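Local coordinates for protein interleukin-20 receptor subunit beta (Homo sapiens, PDB 6DF3) that forms, with IL20RA, the receptor for IL19, IL20 and IL24 and, with IL22RA1, the receptor for IL20 and IL24, at residues E39-S42 against L43-H47; E123-G126 against P127-F131. The protein carries 1 engineered substitution. One frame throughout, in Å; residues are numbered along the deposited sequence.

Contact 1: residues E39-S42 against L43-H47; sequences EYES and LYTSH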
loop_
_atom_site.group_PDB
_atom_site.type_symbol
_atom_site.label_atom_id
_atom_site.label_comp_id
_atom_site.label_asym_id
_atom_site.label_seq_id
_atom_site.Cartn_x
_atom_site.Cartn_y
_atom_site.Cartn_z
ATOM N N GLU C 39 -17.367 -6.687 9.381
ATOM C CA GLU C 39 -18.599 -7.039 8.713
ATOM C C GLU C 39 -18.511 -8.351 7.911
ATOM O O GLU C 39 -19.508 -9.053 7.764
ATOM C CB GLU C 39 -18.986 -5.922 7.761
ATOM C CG GLU C 39 -20.351 -6.121 7.171
ATOM C CD GLU C 39 -20.777 -5.016 6.183
ATOM O OE1 GLU C 39 -19.918 -4.255 5.648
ATOM O OE2 GLU C 39 -22.011 -4.889 5.971
ATOM N N TYR C 40 -17.365 -8.624 7.278
ATOM C CA TYR C 40 -17.229 -9.860 6.654
ATOM C C TYR C 40 -17.595 -10.998 7.687
ATOM O O TYR C 40 -18.460 -11.832 7.422
ATOM C CB TYR C 40 -15.813 -10.115 6.154
ATOM C CG TYR C 40 -15.695 -11.518 5.564
ATOM C CD1 TYR C 40 -16.380 -11.875 4.414
ATOM C CD2 TYR C 40 -14.983 -12.491 6.200
ATOM C CE1 TYR C 40 -16.290 -13.147 3.845
ATOM C CE2 TYR C 40 -14.900 -13.798 5.670
ATOM C CZ TYR C 40 -15.575 -14.114 4.513
ATOM O OH TYR C 40 -15.450 -15.354 4.022
ATOM N N GLU C 41 -16.929 -11.027 8.836
ATOM C CA GLU C 41 -17.093 -12.134 9.741
ATOM C C GLU C 41 -18.536 -12.161 10.305
ATOM O O GLU C 41 -19.188 -13.202 10.385
ATOM C CB GLU C 41 -16.039 -12.094 10.809
ATOM C CG GLU C 41 -14.615 -12.369 10.277
ATOM C CD GLU C 41 -13.855 -11.168 9.724
ATOM O OE1 GLU C 41 -14.383 -10.022 9.757
ATOM O OE2 GLU C 41 -12.809 -11.404 9.114
ATOM N N SER C 42 -19.043 -10.967 10.560
ATOM C CA SER C 42 -20.365 -10.708 11.010
ATOM C C SER C 42 -21.412 -11.371 10.099
ATOM O O SER C 42 -22.294 -12.038 10.580
ATOM C CB SER C 42 -20.570 -9.207 11.049
ATOM O OG SER C 42 -21.539 -8.929 11.993
ATOM N N LEU C 43 -21.283 -11.194 8.795
ATOM C CA LEU C 43 -22.195 -11.765 7.788
ATOM C C LEU C 43 -21.880 -13.180 7.258
ATOM O O LEU C 43 -22.769 -13.834 6.788
ATOM C CB LEU C 43 -22.242 -10.856 6.551
ATOM C CG LEU C 43 -22.821 -9.463 6.719
ATOM C CD1 LEU C 43 -22.532 -8.594 5.514
ATOM C CD2 LEU C 43 -24.342 -9.518 6.940
ATOM N N TYR C 44 -20.646 -13.633 7.237
ATOM C CA TYR C 44 -20.369 -14.867 6.534
ATOM C C TYR C 44 -19.806 -15.941 7.482
ATOM O O TYR C 44 -19.785 -17.079 7.105
ATOM C CB TYR C 44 -19.348 -14.647 5.371
ATOM C CG TYR C 44 -19.768 -13.852 4.100
ATOM C CD1 TYR C 44 -19.792 -12.462 4.105
ATOM C CD2 TYR C 44 -20.050 -14.479 2.914
ATOM C CE1 TYR C 44 -20.153 -11.720 2.983
ATOM C CE2 TYR C 44 -20.437 -13.736 1.783
ATOM C CZ TYR C 44 -20.461 -12.339 1.843
ATOM O OH TYR C 44 -20.753 -11.527 0.738
ATOM N N THR C 45 -19.270 -15.567 8.653
ATOM C CA THR C 45 -18.615 -16.481 9.581
ATOM C C THR C 45 -18.920 -15.937 10.995
ATOM O O THR C 45 -18.004 -15.590 11.773
ATOM C CB THR C 45 -17.070 -16.637 9.339
ATOM O OG1 THR C 45 -16.308 -15.414 9.515
ATOM C CG2 THR C 45 -16.794 -17.128 8.001
ATOM N N SER C 46 -20.212 -15.831 11.327
ATOM C CA SER C 46 -20.627 -15.081 12.503
ATOM C C SER C 46 -20.162 -15.667 13.827
ATOM O O SER C 46 -20.150 -14.972 14.852
ATOM C CB SER C 46 -22.143 -14.861 12.501
ATOM O OG SER C 46 -22.888 -16.092 12.514
ATOM N N HIS C 47 -19.673 -16.902 13.786
ATOM C CA HIS C 47 -19.205 -17.578 14.968
ATOM C C HIS C 47 -17.741 -17.340 15.238
ATOM O O HIS C 47 -17.166 -17.861 16.219
ATOM C CB HIS C 47 -19.561 -19.077 14.830
ATOM C CG HIS C 47 -18.866 -19.746 13.672
ATOM N ND1 HIS C 47 -19.181 -19.463 12.351
ATOM C CD2 HIS C 47 -17.819 -20.609 13.637
ATOM C CE1 HIS C 47 -18.383 -20.152 11.559
ATOM N NE2 HIS C 47 -17.565 -20.879 12.310
#

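Contact 2: residues E123-G126 against P127-F131; sequences EDLG and PQFEF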
loop_
_atom_site.group_PDB
_atom_site.type_symbol
_atom_site.label_atom_id
_atom_site.label_comp_id
_atom_site.label_asym_id
_atom_site.label_seq_id
_atom_site.Cartn_x
_atom_site.Cartn_y
_atom_site.Cartn_z
ATOM N N GLU C 123 0.597 19.566 12.246
ATOM C CA GLU C 123 0.687 18.594 13.301
ATOM C C GLU C 123 0.683 17.221 12.620
ATOM O O GLU C 123 -0.087 16.989 11.683
ATOM C CB GLU C 123 -0.527 18.772 14.202
ATOM C CG GLU C 123 -0.463 18.020 15.526
ATOM C CD GLU C 123 -1.770 18.103 16.305
ATOM O OE1 GLU C 123 -2.841 17.756 15.712
ATOM O OE2 GLU C 123 -1.706 18.544 17.488
ATOM N N ASP C 124 1.550 16.336 13.066
ATOM C CA ASP C 124 1.650 14.964 12.493
ATOM C C ASP C 124 0.486 14.037 12.825
ATOM O O ASP C 124 0.599 13.235 13.717
ATOM C CB ASP C 124 2.936 14.333 12.998
ATOM C CG ASP C 124 3.299 13.032 12.270
ATOM O OD1 ASP C 124 2.406 12.270 11.784
ATOM O OD2 ASP C 124 4.518 12.745 12.232
ATOM N N LEU C 125 -0.606 14.083 12.073
ATOM C CA LEU C 125 -1.691 13.134 12.272
ATOM C C LEU C 125 -1.536 11.699 11.648
ATOM O O LEU C 125 -2.449 10.847 11.765
ATOM C CB LEU C 125 -3.002 13.768 11.814
ATOM C CG LEU C 125 -3.345 15.056 12.578
ATOM C CD1 LEU C 125 -4.446 15.798 11.850
ATOM C CD2 LEU C 125 -3.817 14.725 14.004
ATOM N N GLY C 126 -0.419 11.374 11.040
ATOM C CA GLY C 126 -0.316 10.009 10.455
ATOM C C GLY C 126 -0.678 9.769 8.948
ATOM O O GLY C 126 -1.402 10.616 8.283
ATOM N N PRO C 127 -0.211 8.610 8.399
ATOM C CA PRO C 127 -0.418 8.188 7.021
ATOM C C PRO C 127 -1.869 8.273 6.541
ATOM O O PRO C 127 -2.107 8.533 5.343
ATOM C CB PRO C 127 -0.050 6.652 7.061
ATOM C CG PRO C 127 0.946 6.527 8.168
ATOM C CD PRO C 127 0.351 7.488 9.204
ATOM N N GLN C 128 -2.835 8.053 7.445
ATOM C CA GLN C 128 -4.179 8.186 7.042
ATOM C C GLN C 128 -4.515 9.588 6.502
ATOM O O GLN C 128 -5.512 9.684 5.793
ATOM C CB GLN C 128 -5.159 7.777 8.164
ATOM C CG GLN C 128 -4.992 6.309 8.611
ATOM C CD GLN C 128 -5.669 5.301 7.645
ATOM O OE1 GLN C 128 -6.226 5.676 6.558
ATOM N NE2 GLN C 128 -5.640 4.024 8.034
ATOM N N PHE C 129 -3.689 10.607 6.728
ATOM C CA PHE C 129 -4.085 12.000 6.458
ATOM C C PHE C 129 -3.279 12.753 5.441
ATOM O O PHE C 129 -2.030 12.866 5.575
ATOM C CB PHE C 129 -3.970 12.861 7.742
ATOM C CG PHE C 129 -4.943 12.478 8.841
ATOM C CD1 PHE C 129 -4.639 11.414 9.723
ATOM C CD2 PHE C 129 -6.095 13.218 9.051
ATOM C CE1 PHE C 129 -5.509 11.056 10.756
ATOM C CE2 PHE C 129 -6.963 12.879 10.096
ATOM C CZ PHE C 129 -6.667 11.788 10.940
ATOM N N GLU C 130 -4.020 13.419 4.550
ATOM C CA GLU C 130 -3.476 14.487 3.689
ATOM C C GLU C 130 -4.037 15.881 4.137
ATOM O O GLU C 130 -5.212 15.993 4.632
ATOM C CB GLU C 130 -3.825 14.223 2.217
ATOM C CG GLU C 130 -3.080 13.054 1.574
ATOM C CD GLU C 130 -3.678 12.646 0.214
ATOM O OE1 GLU C 130 -3.501 13.438 -0.746
ATOM O OE2 GLU C 130 -4.351 11.562 0.119
ATOM N N PHE C 131 -3.188 16.910 3.967
ATOM C CA PHE C 131 -3.478 18.310 4.393
ATOM C C PHE C 131 -3.691 19.208 3.181
ATOM O O PHE C 131 -2.872 19.221 2.237
ATOM C CB PHE C 131 -2.362 18.926 5.255
ATOM C CG PHE C 131 -2.118 18.199 6.541
ATOM C CD1 PHE C 131 -1.275 17.091 6.581
ATOM C CD2 PHE C 131 -2.765 18.597 7.736
ATOM C CE1 PHE C 131 -1.046 16.405 7.778
ATOM C CE2 PHE C 131 -2.533 17.926 8.947
ATOM C CZ PHE C 131 -1.687 16.822 8.966
HETATM O O HOH W 1 -3.185 8.174 10.505
#

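Contact 1: residues E39-S42 against L43-H47
The rings of Tyr40 and Tyr44, one helical turn apart, lie nearly parallel, their planes 21° from each other, but are slid so far that they barely overlap. Tyr44 CB sits over one face of the Tyr40 ring, 4.2 Å from its centroid, a CH-pi contact, while CE1 of Tyr40 lies over a face of the Tyr44 ring. The closest carbons of the pair are Tyr40 CD1 and Tyr44 CD1, 3.5 Å apart. At the edge of the Tyr40 ring, in its plane, is the carboxylate carbon of Glu41, and the edge of the Tyr44 ring meets the carbonyl oxygen of Tyr40. The two side chains cross at about a right angle, Tyr40 with CG anti to its N (chi1 176°) and Tyr44 with CG anti to its carbonyl carbon (chi1 -70°). An alanine in place of Tyr40 removes the ring and hydroxyl, and is likely to open a gap beside Tyr44 and leave the backbone of the chain of another protein without this hydrogen-bond partner.

Alongside, Glu39 and Leu43 point the same way, with Glu39 CG 3.7 Å from Leu43 CD1. Helical i to i+4 bonds underlie both pairs: Leu43 N reaches Glu39 O at 3.0 Å, and Tyr44 N reaches Tyr40 O at 2.8 Å. Thr45, the first residue to leave helical geometry, tucks OG1 against Glu41 CG at 3.6 Å; this buried hydroxyl has no polar partner in the model.

The short helix 39-44 follows strand 31-37 of the first fibronectin domain after one residue, Gly38. Ser42 OG bonds Asn76 on strand 74-83 and Ser46 O bonds Gln37, while Tyr40 and Glu41 face the chain of another protein, to which both are hydrogen-bonded.

Contact 2: residues E123-G126 against P127-F131
Leu125, just before the type I beta turn Gly126 to Phe129, packs on Phe129 at its end, where the chain leads into strand 130-137 of the second fibronectin domain. Leu125 CB rests over one face of the Phe129 ring, 3.8 Å from its centroid and 19° off the normal, a CH-pi contact displaced toward the rim. Gly126 O lies at the edge of the same ring, in its plane. The other end of Leu125 goes to Phe131: the two side chains cross at about a right angle, with Leu125 CD1 4.1 Å from Phe131 CE2. Both phenylalanines leave the backbone toward residues 123-126, with CG anti to the carbonyl carbon (chi1 -66° and -61°), and both also touch Thr173 of strand 167-175.

The turn is closed by Phe129 N, which donates to Gly126 O at 2.8 Å. Gly126 suits its place, since its backbone angles would jam a beta carbon against the preceding carbonyl oxygen. Two residues earlier, Asp124 makes an Asx turn, OD1 accepting from Gly126 N at 3.1 Å. A water bridges Leu125 O, to which it donates, and Gln128 N, from which it accepts at 3.1 Å.

In the fold
From the N terminus, the chain runs through strand 31-37 and then forms contact 1 in the short helix 39-44, ahead of strand 50-51 at the border of the first domain's sheet. Contact 2 comes much later, in the second domain, where residues 123-129 link strand 117-122 to strand 130-137. Each is local and complete before the next begins, so the two are in series, neither nesting nor crossing. The nearest atoms of contacts 1 and 2 are about 16 Å apart. Contact 1 lies where the first domain meets the chain of another protein, whereas contact 2 meets loop 13-14, between strands 8-12 and 15-19, and so lies at the junction of the two domains.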